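Local coordinates for protein N-acetylcysteine deacetylase (Bacillus subtilis, PDB 1YSJ) that probably removes the acetyl group from N-acetylcysteine with two bound divalent metal ions, in a pathway that turns S-(2-succino)cysteine into cysteine, at residues Val72-Thr77 with Leu167-Leu172; Val91-Ala96 with Arg150-Pro155. The protein carries 1 engineered substitution. One frame throughout, in Å; residues are numbered along the deposited sequence.

Contact 1: Val72-Thr77 with Leu167-Leu172; sequences VPQLKT and LEAGVL
Val72 and Leu75 meet Ala169 and Val171 in a small apolar patch. The CB methyl of Ala169 points toward segment 72-77 and takes part in two of the four apolar contacts. Val72 CG1 comes closest to it, 3.8 Å from Ala169 CB. This branch lies opposite the backbone N of Val72 (chi1 -169°), which turns it toward the other segment. Val72 CG1 also reaches Val171, 4.3 Å from Val171 CG2. Leu75 packs more loosely. Leu75 CG stands 4.4 Å from Ala169 CB, and its CD1 methyl meets Val171 CG2. Ile80 of strand 79-84 touches Val72, Leu75 and Val171, so the patch continues inward onto the sheet.

Both backbones turn here. Val72 to Leu75 is a type I beta turn, closed by a bond of 3.0 Å from Leu75 N to Val72 O. On the other side, helix 162-168 finishes in a Schellman motif, with Gly170 at positive phi (80°). Gly170 N bonds back to Leu167 O. The contact thus joins the loop before strand 79-84 to the C-terminal end of a helix, away from the nickel site.

The polar contacts are slight. No hydrogen bond crosses between the segments. Gln74, which is exposed, reaches across with an extended chain, and Gln74 OE1 lies 3.7 Å from Ala169 CA. Gln74 OE1 is also 3.5 Å from Glu168 O, but both atoms are acceptors, so the approach is no bond.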
loop_
_atom_site.group_PDB
_atom_site.type_symbol
_atom_site.label_atom_id
_atom_site.label_comp_id
_atom_site.label_asym_id
_atom_site.label_seq_id
_atom_site.Cartn_x
_atom_site.Cartn_y
_atom_site.Cartn_z
ATOM N N VAL A 72 -6.402 44.633 6.743
ATOM C CA VAL A 72 -6.482 43.322 7.386
ATOM C C VAL A 72 -5.084 42.706 7.378
ATOM O O VAL A 72 -4.768 41.889 6.507
ATOM C CB VAL A 72 -7.504 42.383 6.676
ATOM C CG1 VAL A 72 -7.768 41.132 7.511
ATOM C CG2 VAL A 72 -8.817 43.111 6.402
ATOM N N PRO A 73 -4.236 43.098 8.350
ATOM C CA PRO A 73 -2.820 42.710 8.352
ATOM C C PRO A 73 -2.600 41.200 8.447
ATOM O O PRO A 73 -1.614 40.690 7.903
ATOM C CB PRO A 73 -2.255 43.416 9.593
ATOM C CG PRO A 73 -3.251 44.466 9.944
ATOM C CD PRO A 73 -4.574 43.921 9.527
ATOM N N GLN A 74 -3.515 40.499 9.117
ATOM C CA GLN A 74 -3.445 39.036 9.248
ATOM C C GLN A 74 -3.555 38.304 7.898
ATOM O O GLN A 74 -3.056 37.193 7.756
ATOM C CB GLN A 74 -4.485 38.513 10.253
ATOM C CG GLN A 74 -4.459 36.999 10.472
ATOM C CD GLN A 74 -5.146 36.554 11.757
ATOM O OE1 GLN A 74 -6.373 36.594 11.870
ATOM N NE2 GLN A 74 -4.350 36.098 12.721
ATOM N N LEU A 75 -4.198 38.932 6.915
ATOM C CA LEU A 75 -4.237 38.386 5.556
ATOM C C LEU A 75 -3.068 38.901 4.729
ATOM O O LEU A 75 -3.144 39.991 4.155
ATOM C CB LEU A 75 -5.559 38.721 4.855
ATOM C CG LEU A 75 -6.814 37.930 5.225
ATOM C CD1 LEU A 75 -8.018 38.501 4.485
ATOM C CD2 LEU A 75 -6.656 36.439 4.920
ATOM N N LYS A 76 -1.996 38.112 4.671
ATOM C CA LYS A 76 -0.797 38.457 3.902
ATOM C C LYS A 76 -1.151 38.592 2.426
ATOM O O LYS A 76 -0.780 39.572 1.776
ATOM C CB LYS A 76 0.308 37.406 4.074
ATOM C CG LYS A 76 0.470 36.824 5.490
ATOM C CD LYS A 76 -0.153 35.420 5.620
ATOM C CE LYS A 76 -1.631 35.476 5.975
ATOM N NZ LYS A 76 -2.423 34.293 5.523
ATOM N N THR A 77 -1.872 37.602 1.907
ATOM C CA THR A 77 -2.410 37.670 0.553
ATOM C C THR A 77 -3.932 37.711 0.616
ATOM O O THR A 77 -4.545 37.189 1.550
ATOM C CB THR A 77 -1.943 36.486 -0.328
ATOM O OG1 THR A 77 -2.393 35.256 0.246
ATOM C CG2 THR A 77 -0.419 36.453 -0.449
ATOM N N LEU A 167 -12.483 34.183 7.627
ATOM C CA LEU A 167 -13.406 34.129 8.764
ATOM C C LEU A 167 -12.705 34.471 10.072
ATOM O O LEU A 167 -13.209 35.278 10.863
ATOM C CB LEU A 167 -14.079 32.753 8.868
ATOM C CG LEU A 167 -15.284 32.485 7.956
ATOM C CD1 LEU A 167 -15.590 30.998 7.856
ATOM C CD2 LEU A 167 -16.516 33.248 8.433
ATOM N N GLU A 168 -11.536 33.871 10.281
ATOM C CA GLU A 168 -10.751 34.078 11.504
ATOM C C GLU A 168 -10.157 35.489 11.602
ATOM O O GLU A 168 -9.763 35.929 12.683
ATOM C CB GLU A 168 -9.652 33.017 11.621
ATOM C CG GLU A 168 -10.188 31.615 11.902
ATOM C CD GLU A 168 -9.155 30.519 11.698
ATOM O OE1 GLU A 168 -9.279 29.458 12.351
ATOM O OE2 GLU A 168 -8.222 30.716 10.894
ATOM N N ALA A 169 -10.100 36.186 10.469
ATOM C CA ALA A 169 -9.624 37.567 10.416
ATOM C C ALA A 169 -10.713 38.558 10.818
ATOM O O ALA A 169 -10.447 39.751 10.950
ATOM C CB ALA A 169 -9.084 37.895 9.023
ATOM N N GLY A 170 -11.932 38.053 11.018
ATOM C CA GLY A 170 -13.081 38.870 11.422
ATOM C C GLY A 170 -13.730 39.632 10.282
ATOM O O GLY A 170 -14.485 40.578 10.509
ATOM N N VAL A 171 -13.451 39.203 9.052
ATOM C CA VAL A 171 -13.911 39.901 7.847
ATOM C C VAL A 171 -15.439 39.835 7.698
ATOM O O VAL A 171 -16.044 40.731 7.108
ATOM C CB VAL A 171 -13.170 39.363 6.571
ATOM C CG1 VAL A 171 -13.813 39.851 5.260
ATOM C CG2 VAL A 171 -11.692 39.732 6.609
ATOM N N LEU A 172 -16.059 38.795 8.251
ATOM C CA LEU A 172 -17.514 38.627 8.151
ATOM C C LEU A 172 -18.305 39.110 9.367
ATOM O O LEU A 172 -19.521 38.909 9.447
ATOM C CB LEU A 172 -17.884 37.178 7.801
ATOM C CG LEU A 172 -17.629 36.676 6.372
ATOM C CD1 LEU A 172 -18.302 35.330 6.187
ATOM C CD2 LEU A 172 -18.138 37.642 5.313
#

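Contact 2: Val91-Ala96 with Arg150-Pro155; sequences VIAIRA and RFIFQP
Val91-Ala96 and Arg150-Gln154 pair as neighbouring parallel strands. Five backbone hydrogen bonds join them. Arg150 N gives to Ile92 O at 2.7 Å, and Ile94 N gives to Arg150 O. Ile152 N then bonds to Ile94 O, and Ala96 N to Ile152 O. The last, Gln154 N to Ala96 O, is 2.8 Å long and nearly straight (176°). CA-H...O contacts run between them, such as Ala93 CA to Arg150 O.

A polar pair sits at the C-terminal end. Arg95 grips the single atom Gln154 OE1 with two nitrogens, NE at 3.0 Å and NH2 at 3.2 Å. The oxygen lies in the guanidinium plane, at its edge. Both donors approach from the same face of the amide, above its plane, and the two planes are turned 60° apart. A bend at chi2 of Arg95 (-86°) brings its head over to Gln154. Tyr354 also bonds to OE1, while Glu349 and Asp350 form salt bridges with Arg95 NH2.

Apolar contacts lie on both faces. Ala93 CB meets Ile152 CD1 at 3.8 Å on the face that also carries Arg95 and Arg150. At the N-terminal end of the strands, Val91 CG1 lies over one side of the Arg150 guanidinium, 4.0 Å from Arg150 NH2. Glu82 forms a salt bridge with Arg150 NE, and Val171 O accepts from Arg150 NH1. On the other face, Ile94 CD1 meets Phe151 CE2 at 4.2 Å, and Ala96 CB lies by Phe153. Helix 124-139 packs on Ile94, Phe151 and Phe153.

The Arg95 side chain lies about 7 Å from a bound nickel ion, between nearest atoms. Such parallel strands in the central sheet, with the metal site near their C-terminal ends, are characteristic of the M20 peptidase catalytic domain.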
loop_
_atom_site.group_PDB
_atom_site.type_symbol
_atom_site.label_atom_id
_atom_site.label_comp_id
_atom_site.label_asym_id
_atom_site.label_seq_id
_atom_site.Cartn_x
_atom_site.Cartn_y
_atom_site.Cartn_z
ATOM N N VAL A 91 -24.698 45.026 6.013
ATOM C CA VAL A 91 -23.489 44.774 5.243
ATOM C C VAL A 91 -23.616 43.406 4.584
ATOM O O VAL A 91 -23.913 42.409 5.254
ATOM C CB VAL A 91 -22.222 44.793 6.139
ATOM C CG1 VAL A 91 -20.958 44.600 5.297
ATOM C CG2 VAL A 91 -22.140 46.087 6.925
ATOM N N ILE A 92 -23.406 43.364 3.271
ATOM C CA ILE A 92 -23.345 42.091 2.546
ATOM C C ILE A 92 -21.983 41.915 1.883
ATOM O O ILE A 92 -21.248 42.883 1.689
ATOM C CB ILE A 92 -24.497 41.916 1.515
ATOM C CG1 ILE A 92 -24.426 42.979 0.415
ATOM C CG2 ILE A 92 -25.864 41.919 2.219
ATOM C CD1 ILE A 92 -25.109 42.565 -0.880
ATOM N N ALA A 93 -21.646 40.676 1.539
ATOM C CA ALA A 93 -20.331 40.385 1.003
ATOM C C ALA A 93 -20.407 39.715 -0.359
ATOM O O ALA A 93 -21.344 38.973 -0.643
ATOM C CB ALA A 93 -19.526 39.532 1.988
ATOM N N ILE A 94 -19.421 40.006 -1.202
ATOM C CA ILE A 94 -19.279 39.356 -2.497
ATOM C C ILE A 94 -17.859 38.791 -2.608
ATOM O O ILE A 94 -16.871 39.500 -2.404
ATOM C CB ILE A 94 -19.601 40.308 -3.675
ATOM C CG1 ILE A 94 -21.058 40.782 -3.598
ATOM C CG2 ILE A 94 -19.342 39.607 -5.013
ATOM C CD1 ILE A 94 -21.415 41.885 -4.594
ATOM N N ARG A 95 -17.768 37.510 -2.930
ATOM C CA ARG A 95 -16.512 36.796 -2.826
ATOM C C ARG A 95 -15.980 36.330 -4.178
ATOM O O ARG A 95 -16.727 35.800 -5.002
ATOM C CB ARG A 95 -16.678 35.620 -1.856
ATOM C CG ARG A 95 -15.447 34.746 -1.647
ATOM C CD ARG A 95 -15.358 33.651 -2.705
ATOM N NE ARG A 95 -14.678 32.474 -2.185
ATOM C CZ ARG A 95 -14.752 31.264 -2.726
ATOM N NH1 ARG A 95 -15.471 31.060 -3.825
ATOM N NH2 ARG A 95 -14.106 30.255 -2.161
ATOM N N ALA A 96 -14.680 36.540 -4.384
ATOM C CA ALA A 96 -13.933 35.929 -5.487
ATOM C C ALA A 96 -12.684 35.226 -4.948
ATOM O O ALA A 96 -12.092 35.670 -3.965
ATOM C CB ALA A 96 -13.543 36.982 -6.521
ATOM N N ARG A 150 -19.172 44.521 1.071
ATOM C CA ARG A 150 -17.796 44.161 1.348
ATOM C C ARG A 150 -17.316 43.170 0.280
ATOM O O ARG A 150 -17.985 42.174 0.002
ATOM C CB ARG A 150 -17.695 43.563 2.745
ATOM C CG ARG A 150 -16.314 43.619 3.355
ATOM C CD ARG A 150 -16.380 43.308 4.839
ATOM N NE ARG A 150 -16.906 44.434 5.604
ATOM C CZ ARG A 150 -17.270 44.375 6.884
ATOM N NH1 ARG A 150 -17.183 43.232 7.559
ATOM N NH2 ARG A 150 -17.730 45.467 7.491
ATOM N N PHE A 151 -16.173 43.464 -0.336
ATOM C CA PHE A 151 -15.600 42.583 -1.353
ATOM C C PHE A 151 -14.458 41.756 -0.778
ATOM O O PHE A 151 -13.540 42.284 -0.145
ATOM C CB PHE A 151 -15.135 43.384 -2.575
ATOM C CG PHE A 151 -16.248 44.094 -3.282
ATOM C CD1 PHE A 151 -16.668 45.355 -2.859
ATOM C CD2 PHE A 151 -16.891 43.498 -4.363
ATOM C CE1 PHE A 151 -17.705 46.013 -3.507
ATOM C CE2 PHE A 151 -17.931 44.149 -5.016
ATOM C CZ PHE A 151 -18.342 45.408 -4.586
ATOM N N ILE A 152 -14.534 40.452 -1.012
ATOM C CA ILE A 152 -13.586 39.491 -0.478
ATOM C C ILE A 152 -12.829 38.834 -1.630
ATOM O O ILE A 152 -13.404 38.088 -2.429
ATOM C CB ILE A 152 -14.306 38.414 0.389
ATOM C CG1 ILE A 152 -15.012 39.076 1.575
ATOM C CG2 ILE A 152 -13.327 37.339 0.872
ATOM C CD1 ILE A 152 -16.014 38.183 2.278
ATOM N N PHE A 153 -11.542 39.140 -1.720
ATOM C CA PHE A 153 -10.671 38.485 -2.680
ATOM C C PHE A 153 -9.826 37.481 -1.905
ATOM O O PHE A 153 -8.829 37.824 -1.280
ATOM C CB PHE A 153 -9.845 39.510 -3.472
ATOM C CG PHE A 153 -10.692 40.442 -4.308
ATOM C CD1 PHE A 153 -11.157 41.648 -3.781
ATOM C CD2 PHE A 153 -11.041 40.105 -5.611
ATOM C CE1 PHE A 153 -11.946 42.506 -4.537
ATOM C CE2 PHE A 153 -11.836 40.960 -6.384
ATOM C CZ PHE A 153 -12.289 42.163 -5.844
ATOM N N GLN A 154 -10.274 36.234 -1.951
ATOM C CA GLN A 154 -9.841 35.204 -1.031
ATOM C C GLN A 154 -8.690 34.360 -1.577
ATOM O O GLN A 154 -8.775 33.833 -2.688
ATOM C CB GLN A 154 -11.037 34.304 -0.694
ATOM C CG GLN A 154 -10.690 33.094 0.158
ATOM C CD GLN A 154 -11.647 31.945 -0.035
ATOM O OE1 GLN A 154 -12.860 32.091 0.150
ATOM N NE2 GLN A 154 -11.108 30.780 -0.392
ATOM N N PRO A 155 -7.622 34.192 -0.775
ATOM C CA PRO A 155 -6.535 33.308 -1.193
ATOM C C PRO A 155 -6.894 31.851 -0.925
ATOM O O PRO A 155 -7.842 31.583 -0.192
ATOM C CB PRO A 155 -5.386 33.725 -0.272
ATOM C CG PRO A 155 -6.067 34.168 0.985
ATOM C CD PRO A 155 -7.378 34.783 0.557
#

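Contact 2 is core, with most of its residues buried inside the mixed sheet. Contact 1 is partly buried, where a turn meets a helix end near the surface. Their centres lie about 11 Å apart, and contact 2 is nested along the chain inside the loop that contact 1 closes. Strand 148-154 leads on to helix 162-168, so the second segments of both contacts follow one another. Ile152 packs on Leu172 and Val171, and Val171 O probably accepts a hydrogen bond from Arg150 NH1. The chemistry differs with place: contact 1 relies on apolar packing, whereas contact 2 adds a backbone ladder and a charged network near the nickel site.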